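Local coordinates for YjbQ family protein (Sulfolobus tokodaii, PDB 1VE0), which is of unknown function but binds zinc, as a member of the UPF0047 (YjbQ) family, at the interface of chains A and B. Numbering follows the deposited sequence. Chains: chain A/B, hypothetical protein (ST2072).

Contact 1: the interface of chains A and B. Residues chain A 49, 51, 61, 93, 97; chain B 91-94.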
ATOM      1  N   ILE A  49      -5.103   5.744  -4.734  1.00 16.22           N
ATOM      2  CA  ILE A  49      -4.646   4.659  -5.594  1.00 13.53           C
ATOM      3  C   ILE A  49      -4.027   5.330  -6.803  1.00 15.92           C
ATOM      4  O   ILE A  49      -4.299   6.508  -7.048  1.00 16.09           O
ATOM      5  CB  ILE A  49      -5.799   3.756  -6.147  1.00 14.32           C
ATOM      6  CG1 ILE A  49      -6.720   4.576  -7.067  1.00 12.39           C
ATOM      7  CG2 ILE A  49      -6.598   3.130  -5.010  1.00 13.27           C
ATOM      8  CD1 ILE A  49      -7.805   3.751  -7.741  1.00 15.19           C
ATOM      9  N   ASN A  51      -3.966   4.610 -10.704  1.00 17.60           N
ATOM     10  CA  ASN A  51      -4.477   3.743 -11.749  1.00 17.22           C
ATOM     11  C   ASN A  51      -5.073   4.512 -12.926  1.00 17.68           C
ATOM     12  O   ASN A  51      -4.865   5.710 -13.050  1.00 18.36           O
ATOM     13  CB  ASN A  51      -5.492   2.762 -11.157  1.00 16.30           C
ATOM     14  CG  ASN A  51      -5.401   1.391 -11.799  1.00 18.05           C
ATOM     15  OD1 ASN A  51      -6.006   1.144 -12.839  1.00 18.57           O
ATOM     16  ND2 ASN A  51      -4.616   0.497 -11.194  1.00 16.49           N
ATOM     17  N   PHE A  61     -14.100   1.037  -9.580  1.00 22.74           N
ATOM     18  CA  PHE A  61     -13.362   1.041  -8.315  1.00 23.00           C
ATOM     19  C   PHE A  61     -14.330   1.130  -7.138  1.00 22.43           C
ATOM     20  O   PHE A  61     -14.188   0.410  -6.151  1.00 21.20           O
ATOM     21  CB  PHE A  61     -12.370   2.220  -8.228  1.00 22.28           C
ATOM     22  CG  PHE A  61     -11.268   2.178  -9.248  1.00 22.98           C
ATOM     23  CD1 PHE A  61     -10.529   1.012  -9.457  1.00 23.77           C
ATOM     24  CD2 PHE A  61     -10.987   3.299 -10.029  1.00 22.18           C
ATOM     25  CE1 PHE A  61      -9.530   0.961 -10.430  1.00 21.53           C
ATOM     26  CE2 PHE A  61      -9.992   3.255 -11.004  1.00 22.89           C
ATOM     27  CZ  PHE A  61      -9.260   2.080 -11.206  1.00 21.51           C
ATOM     28  N   ILE A  93      -6.829  -0.651   1.217  1.00 15.43           N
ATOM     29  CA  ILE A  93      -6.222   0.007   0.050  1.00 16.35           C
ATOM     30  C   ILE A  93      -5.013   0.845   0.458  1.00 15.70           C
ATOM     31  O   ILE A  93      -3.965   0.817  -0.204  1.00 16.47           O
ATOM     32  CB  ILE A  93      -7.258   0.908  -0.679  1.00 16.50           C
ATOM     33  CG1 ILE A  93      -8.402   0.035  -1.209  1.00 18.33           C
ATOM     34  CG2 ILE A  93      -6.599   1.662  -1.829  1.00 15.06           C
ATOM     35  CD1 ILE A  93      -9.575   0.837  -1.792  1.00 20.03           C
ATOM     36  N   ARG A  97       0.168   6.660  -1.518  1.00 14.75           N
ATOM     37  CA  ARG A  97       0.770   6.029  -2.685  1.00 17.26           C
ATOM     38  C   ARG A  97       2.009   6.864  -3.011  1.00 17.74           C
ATOM     39  O   ARG A  97       2.040   8.062  -2.724  1.00 17.87           O
ATOM     40  CB  ARG A  97      -0.193   6.048  -3.885  1.00 15.64           C
ATOM     41  CG  ARG A  97      -1.301   5.004  -3.814  1.00 13.97           C
ATOM     42  CD  ARG A  97      -0.715   3.604  -3.918  1.00 13.48           C
ATOM     43  NE  ARG A  97      -1.751   2.576  -3.985  1.00 11.78           N
ATOM     44  CZ  ARG A  97      -2.402   2.096  -2.929  1.00 15.39           C
ATOM     45  NH1 ARG A  97      -2.134   2.555  -1.707  1.00 13.43           N
ATOM     46  NH2 ARG A  97      -3.297   1.122  -3.090  1.00 13.71           N
TER
ATOM     47  N   ALA B  91      -5.255  -1.816  -8.188  1.00 16.41           N
ATOM     48  CA  ALA B  91      -5.392  -0.535  -7.496  1.00 19.08           C
ATOM     49  C   ALA B  91      -5.461  -0.776  -5.994  1.00 17.67           C
ATOM     50  O   ALA B  91      -4.869  -0.042  -5.203  1.00 19.02           O
ATOM     51  CB  ALA B  91      -6.646   0.190  -7.967  1.00 17.53           C
ATOM     52  N   ILE B  92      -6.189  -1.812  -5.606  1.00 17.72           N
ATOM     53  CA  ILE B  92      -6.326  -2.140  -4.197  1.00 17.55           C
ATOM     54  C   ILE B  92      -4.991  -2.578  -3.575  1.00 17.88           C
ATOM     55  O   ILE B  92      -4.595  -2.080  -2.510  1.00 15.55           O
ATOM     56  CB  ILE B  92      -7.397  -3.246  -4.010  1.00 18.30           C
ATOM     57  CG1 ILE B  92      -8.757  -2.685  -4.440  1.00 19.95           C
ATOM     58  CG2 ILE B  92      -7.430  -3.721  -2.539  1.00 17.79           C
ATOM     59  CD1 ILE B  92      -9.884  -3.719  -4.525  1.00 19.90           C
ATOM     60  N   ILE B  93      -4.285  -3.484  -4.247  1.00 15.43           N
ATOM     61  CA  ILE B  93      -2.999  -3.976  -3.730  1.00 16.35           C
ATOM     62  C   ILE B  93      -1.943  -2.874  -3.745  1.00 15.70           C
ATOM     63  O   ILE B  93      -1.185  -2.703  -2.778  1.00 16.47           O
ATOM     64  CB  ILE B  93      -2.497  -5.190  -4.560  1.00 16.50           C
ATOM     65  CG1 ILE B  93      -3.497  -6.344  -4.425  1.00 18.33           C
ATOM     66  CG2 ILE B  93      -1.118  -5.634  -4.082  1.00 15.06           C
ATOM     67  CD1 ILE B  93      -3.197  -7.536  -5.345  1.00 20.03           C
ATOM     68  N   GLY B  94      -1.914  -2.108  -4.832  1.00 14.98           N
ATOM     69  CA  GLY B  94      -0.946  -1.037  -4.953  1.00 16.01           C
ATOM     70  C   GLY B  94       0.105  -1.328  -6.009  1.00 15.24           C
ATOM     71  O   GLY B  94       0.433  -2.486  -6.282  1.00 16.84           O
TER
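The guanidinium of A:Arg97 meets the C-terminal end of helix 84-93 of chain B edge-on, its NH2 donating to the main-chain carbonyl O of B:Ala91 over 2.9 Å. The acceptor lies close to the guanidinium plane, and the donor arrives nearly along the C=O axis (167° at the oxygen). The same group is clamped within its own chain: NH1 and NH2 both point end-on at A:Ile93 O, approaching from one face of that carbonyl, at 2.9 Å from NH1. NH2 thus joins the helix C-termini of two copies at this subunit interface of the deposited assembly, and the fork on A:Ile93 fixes the group's rotation. A bend at chi2 (-66°) turns the A:Arg97 tip towards these carbonyls, where a positive charge would suit the helix ends. B:Gly94 CA stands above the guanidinium plane, off its NE-NH2 side, 3.7 Å from NH2.

Beside this polar grip, the methyl of B:Ala91 meets a mostly apolar patch. A:Ile49 touches it with CD1 at 3.8 Å, and A:Asn51 ND2 comes equally near. A:Ile49 CD1 covers the centre of one A:Phe61 ring face; the methyl lies above that same face, beyond the rim, lightly touching CE1. A:Ile49 CG2 approaches B:Ala91 O at 3.6 Å. Where the two copies of helix 84-93 end, A:Ile93 and B:Ile92 cross obliquely, CG1 of A:Ile93 lying 4.1 Å from CG2 of B:Ile92.

Contact 2: the interface of chains A and B. Residues chain A 51-52, 109, 111-112; chain B 42-44, 87.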
ATOM      1  N   ASN A  51      -3.966   4.610 -10.704  1.00 17.60           N
ATOM      2  CA  ASN A  51      -4.477   3.743 -11.749  1.00 17.22           C
ATOM      3  C   ASN A  51      -5.073   4.512 -12.926  1.00 17.68           C
ATOM      4  O   ASN A  51      -4.865   5.710 -13.050  1.00 18.36           O
ATOM      5  CB  ASN A  51      -5.492   2.762 -11.157  1.00 16.30           C
ATOM      6  CG  ASN A  51      -5.401   1.391 -11.799  1.00 18.05           C
ATOM      7  OD1 ASN A  51      -6.006   1.144 -12.839  1.00 18.57           O
ATOM      8  ND2 ASN A  51      -4.616   0.497 -11.194  1.00 16.49           N
ATOM      9  N   GLU A  52      -5.819   3.833 -13.790  1.00 18.60           N
ATOM     10  CA  GLU A  52      -6.370   4.522 -14.955  1.00 20.39           C
ATOM     11  C   GLU A  52      -7.688   5.215 -14.634  1.00 20.22           C
ATOM     12  O   GLU A  52      -8.591   4.621 -14.043  1.00 21.68           O
ATOM     13  CB  GLU A  52      -6.544   3.544 -16.125  1.00 22.28           C
ATOM     14  CG  GLU A  52      -6.962   4.225 -17.427  1.00 24.60           C
ATOM     15  CD  GLU A  52      -7.133   3.257 -18.591  1.00 27.21           C
ATOM     16  OE1 GLU A  52      -7.621   3.692 -19.655  1.00 27.01           O
ATOM     17  OE2 GLU A  52      -6.775   2.069 -18.451  1.00 30.09           O
ATOM     18  N   GLY A 109       3.130   6.220 -15.771  1.00 23.37           N
ATOM     19  CA  GLY A 109       3.009   5.358 -16.934  1.00 22.04           C
ATOM     20  C   GLY A 109       1.932   5.907 -17.847  1.00 22.46           C
ATOM     21  O   GLY A 109       1.198   6.827 -17.473  1.00 20.43           O
ATOM     22  N   TRP A 111      -1.042   4.997 -18.729  1.00 23.57           N
ATOM     23  CA  TRP A 111      -2.390   5.061 -18.185  1.00 24.58           C
ATOM     24  C   TRP A 111      -2.510   5.418 -16.701  1.00 22.34           C
ATOM     25  O   TRP A 111      -3.599   5.318 -16.150  1.00 22.18           O
ATOM     26  CB  TRP A 111      -3.099   3.722 -18.428  1.00 28.13           C
ATOM     27  CG  TRP A 111      -2.962   3.223 -19.838  1.00 31.25           C
ATOM     28  CD1 TRP A 111      -2.248   2.137 -20.255  1.00 32.88           C
ATOM     29  CD2 TRP A 111      -3.511   3.824 -21.021  1.00 33.13           C
ATOM     30  NE1 TRP A 111      -2.314   2.024 -21.630  1.00 33.46           N
ATOM     31  CE2 TRP A 111      -3.082   3.045 -22.125  1.00 34.38           C
ATOM     32  CE3 TRP A 111      -4.321   4.944 -21.258  1.00 33.33           C
ATOM     33  CZ2 TRP A 111      -3.435   3.353 -23.445  1.00 33.66           C
ATOM     34  CZ3 TRP A 111      -4.671   5.250 -22.580  1.00 34.24           C
ATOM     35  CH2 TRP A 111      -4.226   4.456 -23.652  1.00 31.69           C
ATOM     36  N   GLN A 112      -1.420   5.844 -16.065  1.00 21.50           N
ATOM     37  CA  GLN A 112      -1.472   6.173 -14.639  1.00 19.95           C
ATOM     38  C   GLN A 112      -1.915   7.574 -14.269  1.00 19.05           C
ATOM     39  O   GLN A 112      -1.408   8.576 -14.786  1.00 18.02           O
ATOM     40  CB  GLN A 112      -0.120   5.940 -13.955  1.00 20.78           C
ATOM     41  CG  GLN A 112       0.296   4.508 -13.788  1.00 19.62           C
ATOM     42  CD  GLN A 112       1.564   4.403 -12.981  1.00 20.49           C
ATOM     43  OE1 GLN A 112       2.528   5.143 -13.220  1.00 21.37           O
ATOM     44  NE2 GLN A 112       1.583   3.487 -12.014  1.00 20.32           N
TER
ATOM     45  N   LYS B  42       5.020   1.295 -13.361  1.00 19.99           N
ATOM     46  CA  LYS B  42       4.247   2.402 -13.897  1.00 22.25           C
ATOM     47  C   LYS B  42       3.090   1.817 -14.688  1.00 23.24           C
ATOM     48  O   LYS B  42       2.563   2.454 -15.601  1.00 26.01           O
ATOM     49  CB  LYS B  42       5.111   3.282 -14.801  1.00 22.69           C
ATOM     50  CG  LYS B  42       6.322   3.893 -14.118  1.00 25.86           C
ATOM     51  CD  LYS B  42       7.105   4.736 -15.118  1.00 30.65           C
ATOM     52  CE  LYS B  42       8.469   5.114 -14.603  1.00 33.33           C
ATOM     53  NZ  LYS B  42       9.214   5.909 -15.634  1.00 36.47           N
ATOM     54  N   HIS B  43       2.700   0.600 -14.319  1.00 22.06           N
ATOM     55  CA  HIS B  43       1.598  -0.113 -14.965  1.00 20.67           C
ATOM     56  C   HIS B  43       0.340   0.001 -14.109  1.00 20.51           C
ATOM     57  O   HIS B  43       0.430   0.277 -12.914  1.00 19.21           O
ATOM     58  CB  HIS B  43       1.958  -1.587 -15.117  1.00 21.76           C
ATOM     59  CG  HIS B  43       3.136  -1.830 -16.000  1.00 23.74           C
ATOM     60  ND1 HIS B  43       3.153  -1.465 -17.329  1.00 24.18           N
ATOM     61  CD2 HIS B  43       4.328  -2.427 -15.756  1.00 24.68           C
ATOM     62  CE1 HIS B  43       4.306  -1.829 -17.868  1.00 25.00           C
ATOM     63  NE2 HIS B  43       5.037  -2.413 -16.934  1.00 25.82           N
ATOM     64  N   THR B  44      -0.824  -0.234 -14.709  1.00 17.73           N
ATOM     65  CA  THR B  44      -2.071  -0.152 -13.967  1.00 18.22           C
ATOM     66  C   THR B  44      -2.742  -1.507 -13.825  1.00 17.81           C
ATOM     67  O   THR B  44      -3.772  -1.616 -13.173  1.00 17.43           O
ATOM     68  CB  THR B  44      -3.088   0.797 -14.649  1.00 18.19           C
ATOM     69  OG1 THR B  44      -3.414   0.285 -15.945  1.00 21.59           O
ATOM     70  CG2 THR B  44      -2.521   2.196 -14.795  1.00 16.70           C
ATOM     71  N   HIS B  87      -7.363  -3.999 -13.306  1.00 20.29           N
ATOM     72  CA  HIS B  87      -7.257  -2.612 -12.860  1.00 18.86           C
ATOM     73  C   HIS B  87      -7.698  -2.490 -11.407  1.00 18.26           C
ATOM     74  O   HIS B  87      -7.013  -1.884 -10.576  1.00 16.78           O
ATOM     75  CB  HIS B  87      -8.141  -1.707 -13.727  1.00 19.29           C
ATOM     76  CG  HIS B  87      -7.542  -1.364 -15.053  1.00 20.01           C
ATOM     77  ND1 HIS B  87      -6.494  -0.477 -15.188  1.00 18.01           N
ATOM     78  CD2 HIS B  87      -7.858  -1.767 -16.309  1.00 20.00           C
ATOM     79  CE1 HIS B  87      -6.195  -0.344 -16.469  1.00 17.68           C
ATOM     80  NE2 HIS B  87      -7.007  -1.114 -17.169  1.00 18.66           N
TER
HETATM   81  O   HOH W   1       0.277   2.679 -17.469  1.00 19.93           O
HETATM   82  O   HOH W   2      -0.707   2.187 -11.300  1.00 25.46           O
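A chi1 of -143° carries the A:Asn51 amide off the strand end, and chi2 (-85°) stands it across the chain, OD1 towards B:His87 and ND2 towards B:Thr44. The imidazole of B:His87 gives ND1-H to OD1 over 2.9 Å; the donor lies in the amide carbonyl plane, although amide and ring are turned steeply against each other. At the other end, ND2 donates to B:Thr44 O over 3.0 Å, somewhat tilted from the amide plane. The A:Glu52 backbone N reaches OD1 from the side, tilted off the plane, as a second donor. B:His87 is a zinc ligand, so A:Asn51 positions its ring from the second shell and would favour a metal-facing NE2. The extended side chain of A:Glu52, a residue known to bind zinc but not doing so here, brings OE2 to 3.2 Å from B:His87 CE1, carboxylate and ring planes 67° apart.

Farther along, the side chains of A:Gln112 and B:Lys42 cross at about a right angle, CD of A:Gln112 lying 3.5 Å from B:Lys42 CA. Its OE1 accepts from A:Gly109 N over 2.8 Å, while NE2 is joined through water 2 to B:His43 O. Water 1 likewise bridges A:Trp111 N and B:Lys42 O. The B:Thr44 methyl CG2 packs 3.8 Å from A:Gln112 CG and, less closely, against A:Trp111 CB. This seam joins the end of strand 46-51 and the 109-112 loop of chain A to helix 84-93 and to the 42-44 loop between strands 35-41 and 46-51 of chain B.

Contact 1 and contact 2 are neighbouring stretches of one subunit boundary, their C-alpha centres about 10 Å apart. A:Asn51 belongs to both, and helix 84-93 of chain B links them: its C-terminal end is held in contact 1, whereas an earlier turn carries the zinc-ligand histidine of contact 2. Strand 46-51 of chain A likewise reaches both. Securing that helix at two levels would couple subunit packing to the metal site, which appears to lie at the chain boundary. With three copies in the deposited assembly and no exact two-fold between A and B, the arrangement is consistent with a trimer.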